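Local coordinates for probable transcriptional regulator, TetR family protein (Rhodococcus sp., PDB 3BJB) that probably binds operator DNA through a helix-turn-helix of the TetR type and regulates transcription, most likely as a two-fold symmetric dimer, at the interface of chains A and B. Residues are numbered along the deposited sequence; one frame, centred on the assembly and turned at random. Chains: chain A/B, Probable transcriptional regulator, TetR family protein.

Contact 1: the interface of chains A and B. Residues chain A 161, 164-165, 168, 198; chain B 169, 173, 190, 193-194.
Helix 157-178 of chain A packs against helices 157-179 and 184-198 of chain B, with side chains from two B helices reaching one face of the A helix. A:Arg164 meets B:Asp190, which buries more surface than any other residue here, in a salt bridge. The arginine leaves its helix with CG anti to the backbone N (chi1 171°) and bends at chi3, so that the guanidinium presents its edge. NH1 sits midway between the carboxylate oxygens, 2.7 Å from OD1 and 2.7 Å from OD2. The hydrogen bond goes to OD2, in the guanidinium plane and through its syn lone pair, but is strongly bent (118° at H). The two flat groups are twisted 47° apart, and NH2 stays well back, so this is no two-pronged pairing. Next to this bridge, A:Leu165 carries most of the apolar contact. Its CD1 branch touches CG of B:Arg193 at 3.4 Å and CA of B:Ala194 at 3.6 Å, while CD2 rests on B:Asp190 CB at 3.8 Å. The aliphatic stem of B:Arg193 crosses A:Thr161 at about a right angle, CD lying 3.5 Å from methyl CG2. CD1 of B:Leu169 makes van der Waals contact with the backbone O of A:Leu165 at 3.4 Å and with CB of A:Gln168 at 3.8 Å. The patch belongs to the C-terminal helical region, where the last two long helices of each subunit appear to build the usual TetR-family four-helix dimer interface.

Contact 2: the interface of chains A and B. Residues chain A 124-127, 129, 135, 138; chain B 122, 175, 179, 181.
In this TetR-family regulator, the end of helix 114-126 of chain A and the loop after it meet the C-terminal end of helix 157-179 of chain B, B:Arg181 just beyond it, and B:Gln122 of helix 114-126. Hydrogen bonding centres on B:Asn179, which uses its side chain towards the last turn of the A helix and its backbone towards the loop. Its CG is anti to the carbonyl carbon (chi1 -69°), carrying the amide towards the end of the A helix, and ND2 donates to the backbone O of A:Ser125 at 3.0 Å. The bond is nearly straight (163° at H). The acceptor lies in the asparagine amide plane, but the nitrogen stands well above the serine carbonyl plane and so misses its lone pairs. The backbone O of B:Asn179 accepts from the backbone N of A:Val129 at 2.8 Å; this second bond is also close to straight and lies in the carbonyl plane.

Looser polar contacts, not counted as hydrogen bonds, involve B:Gln122 and B:Gln175. The extended chain of B:Gln122 crosses A:Thr126 at about a right angle, bringing amide NE2 to 3.3 Å from hydroxyl OG1. B:Gln175, also extended beyond CG, lays its amide alongside A:Ser125, with NE2 3.4 Å from hydroxyl OG. That hydroxyl sits in the crowded position between the backbone N and carbonyl carbon (chi1 82°).

Apolar contact joins CG of B:Arg181 to the CG2 methyl of A:Val129 at 3.3 Å, the branch that stands anti to the valine carbonyl carbon. CB of A:Ser125 also lies 3.9 Å from CD of B:Gln175. The rest of the arginine chain makes van der Waals contacts: a bend at chi3 turns it past the 3-10 helix 133-137, where CD passes 3.5 Å from the backbone O of A:Ala135, and NH2 ends beside methyl CG2 of A:Val138, 3.6 Å away, across the start of helix 138-147.

Contact 1: the interface of chains A and B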
# COMPACT_ATOMS: atom_id res chain seq x y z
N THR A 161 -12.24 14.82 -1.29
CA THR A 161 -12.40 13.39 -1.13
C THR A 161 -12.11 12.64 -2.42
O THR A 161 -11.27 11.74 -2.44
CB THR A 161 -13.80 13.05 -0.56
OG1 THR A 161 -13.96 13.76 0.68
CG2 THR A 161 -13.93 11.57 -0.29
N ARG A 164 -8.50 12.92 -2.75
CA ARG A 164 -7.80 12.14 -1.74
C ARG A 164 -7.92 10.65 -2.08
O ARG A 164 -6.96 9.88 -1.94
CB ARG A 164 -8.38 12.45 -0.36
CG ARG A 164 -7.91 11.58 0.78
CD ARG A 164 -8.37 12.11 2.14
NE ARG A 164 -9.50 13.01 1.98
CZ ARG A 164 -10.76 12.71 2.28
NH1 ARG A 164 -11.05 11.53 2.80
NH2 ARG A 164 -11.73 13.60 2.09
N LEU A 165 -9.11 10.25 -2.52
CA LEU A 165 -9.35 8.86 -2.86
C LEU A 165 -8.46 8.47 -4.01
O LEU A 165 -7.92 7.37 -4.03
CB LEU A 165 -10.82 8.64 -3.19
CG LEU A 165 -11.81 8.52 -2.01
CD1 LEU A 165 -13.09 7.88 -2.49
CD2 LEU A 165 -11.22 7.70 -0.89
N GLN A 168 -4.42 7.96 -3.15
CA GLN A 168 -4.33 6.69 -2.46
C GLN A 168 -4.42 5.51 -3.42
O GLN A 168 -3.62 4.60 -3.34
CB GLN A 168 -5.40 6.58 -1.40
CG GLN A 168 -5.13 7.48 -0.23
CD GLN A 168 -5.80 7.00 1.01
OE1 GLN A 168 -7.02 7.14 1.18
NE2 GLN A 168 -5.01 6.41 1.91
N LEU A 198 -13.63 8.10 -10.31
CA LEU A 198 -13.58 8.86 -9.06
C LEU A 198 -13.95 10.33 -9.23
O LEU A 198 -14.48 10.94 -8.31
CB LEU A 198 -12.22 8.74 -8.38
CG LEU A 198 -11.81 7.34 -7.89
CD1 LEU A 198 -10.58 7.38 -6.99
CD2 LEU A 198 -12.93 6.64 -7.18
N LEU B 169 -7.27 0.79 -3.94
CA LEU B 169 -7.66 1.88 -3.07
C LEU B 169 -7.88 1.45 -1.60
O LEU B 169 -7.57 2.20 -0.68
CB LEU B 169 -8.90 2.56 -3.61
CG LEU B 169 -9.57 3.67 -2.80
CD1 LEU B 169 -8.58 4.63 -2.21
CD2 LEU B 169 -10.47 4.42 -3.73
N VAL B 173 -5.99 2.57 2.08
CA VAL B 173 -6.68 3.20 3.19
C VAL B 173 -6.30 2.51 4.49
O VAL B 173 -6.06 3.19 5.52
CB VAL B 173 -8.21 3.15 3.00
CG1 VAL B 173 -8.89 3.84 4.15
CG2 VAL B 173 -8.62 3.76 1.60
N ASP B 190 -14.25 6.89 3.83
CA ASP B 190 -13.57 6.84 2.54
C ASP B 190 -13.77 5.56 1.76
O ASP B 190 -13.81 5.60 0.53
CB ASP B 190 -12.10 7.10 2.72
CG ASP B 190 -11.81 8.56 2.82
OD1 ASP B 190 -12.57 9.33 2.20
OD2 ASP B 190 -10.84 8.95 3.51
N ARG B 193 -17.43 6.18 0.15
CA ARG B 193 -17.41 7.08 -1.00
C ARG B 193 -16.79 6.41 -2.23
O ARG B 193 -17.33 6.52 -3.34
CB ARG B 193 -16.67 8.36 -0.61
CG ARG B 193 -16.10 9.17 -1.74
CD ARG B 193 -16.82 10.48 -1.98
NE ARG B 193 -18.09 10.26 -2.62
CZ ARG B 193 -19.25 10.30 -1.99
NH1 ARG B 193 -19.29 10.59 -0.68
NH2 ARG B 193 -20.38 10.08 -2.67
N ALA B 194 -15.69 5.68 -2.01
CA ALA B 194 -15.05 4.89 -3.04
C ALA B 194 -15.98 3.84 -3.63
O ALA B 194 -16.15 3.79 -4.84
CB ALA B 194 -13.78 4.25 -2.52

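Contact 2: the interface of chains A and B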
# COMPACT_ATOMS: atom_id res chain seq x y z
N THR A 124 7.50 5.31 2.67
CA THR A 124 6.23 5.94 2.94
C THR A 124 5.15 4.94 3.39
O THR A 124 4.61 5.06 4.48
CB THR A 124 5.80 6.88 1.79
OG1 THR A 124 6.88 7.78 1.51
CG2 THR A 124 4.63 7.71 2.24
N SER A 125 4.87 3.91 2.59
CA SER A 125 3.75 3.06 2.90
C SER A 125 3.95 2.43 4.26
O SER A 125 3.01 1.92 4.87
CB SER A 125 3.56 1.99 1.83
OG SER A 125 4.46 0.93 2.07
N THR A 126 5.17 2.51 4.75
CA THR A 126 5.55 1.84 6.00
C THR A 126 5.63 2.75 7.24
O THR A 126 5.61 2.23 8.35
CB THR A 126 6.90 1.05 5.85
OG1 THR A 126 6.76 -0.18 6.53
CG2 THR A 126 8.16 1.83 6.40
N ALA A 127 5.74 4.07 7.05
CA ALA A 127 6.10 5.00 8.16
C ALA A 127 4.94 5.32 9.11
O ALA A 127 3.90 5.82 8.70
CB ALA A 127 6.68 6.28 7.59
N VAL A 129 3.02 7.74 11.46
CA VAL A 129 3.10 9.20 11.56
C VAL A 129 3.65 9.70 12.88
O VAL A 129 4.25 10.76 12.91
CB VAL A 129 1.79 9.93 11.30
CG1 VAL A 129 1.94 11.39 11.72
CG2 VAL A 129 1.45 9.86 9.88
N ALA A 135 5.74 11.94 7.37
CA ALA A 135 4.85 11.01 6.71
C ALA A 135 3.46 11.60 6.73
O ALA A 135 2.68 11.35 5.83
CB ALA A 135 4.86 9.64 7.39
N VAL A 138 2.74 14.02 3.59
CA VAL A 138 2.71 13.57 2.20
C VAL A 138 1.31 13.65 1.61
O VAL A 138 1.17 14.00 0.46
CB VAL A 138 3.37 12.17 1.99
CG1 VAL A 138 4.61 11.96 2.95
CG2 VAL A 138 2.34 11.04 2.12
N GLN B 122 2.13 -5.55 4.73
CA GLN B 122 3.45 -5.21 4.19
C GLN B 122 3.94 -6.31 3.34
O GLN B 122 4.48 -6.05 2.28
CB GLN B 122 4.48 -4.88 5.24
CG GLN B 122 4.26 -3.52 5.77
CD GLN B 122 5.15 -3.23 6.97
OE1 GLN B 122 6.28 -3.77 7.09
NE2 GLN B 122 4.66 -2.35 7.87
N GLN B 175 -3.53 0.70 5.11
CA GLN B 175 -2.13 0.91 5.36
C GLN B 175 -2.01 2.25 6.07
O GLN B 175 -1.33 2.40 7.10
CB GLN B 175 -1.39 0.95 4.02
CG GLN B 175 -0.04 0.21 3.96
CD GLN B 175 0.39 -0.13 2.49
OE1 GLN B 175 -0.30 0.24 1.54
NE2 GLN B 175 1.54 -0.82 2.33
N ASN B 179 -0.88 3.28 9.92
CA ASN B 179 0.16 4.27 10.17
C ASN B 179 -0.26 5.51 10.93
O ASN B 179 0.60 6.24 11.43
CB ASN B 179 0.76 4.71 8.88
CG ASN B 179 1.57 3.64 8.23
OD1 ASN B 179 2.19 2.77 8.92
ND2 ASN B 179 1.61 3.69 6.89
N ARG B 181 -2.46 7.98 9.88
CA ARG B 181 -2.72 9.08 8.97
C ARG B 181 -4.18 9.39 8.83
O ARG B 181 -4.54 10.53 8.61
CB ARG B 181 -2.15 8.79 7.56
CG ARG B 181 -0.59 8.97 7.45
CD ARG B 181 -0.09 9.20 6.03
NE ARG B 181 -0.96 8.46 5.14
CZ ARG B 181 -0.68 8.01 3.92
NH1 ARG B 181 -1.64 7.32 3.26
NH2 ARG B 181 0.51 8.23 3.37

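The centres of contact 1 and contact 2 lie about 16 Å apart along the same two-fold interface. Helix 157-179 of chain B runs through both, giving its middle to contact 1 and its C-terminal end to contact 2, so the two patches are probably linked mechanically on that side. In chain A they draw on different elements: mainly the long helix 157-178 in one, helix 114-126 and the segments after it in the other. Symmetry repeats each patch with the chains exchanged. Together they would fix the relative placement of the subunits and hence, probably, of the two DNA-binding domains.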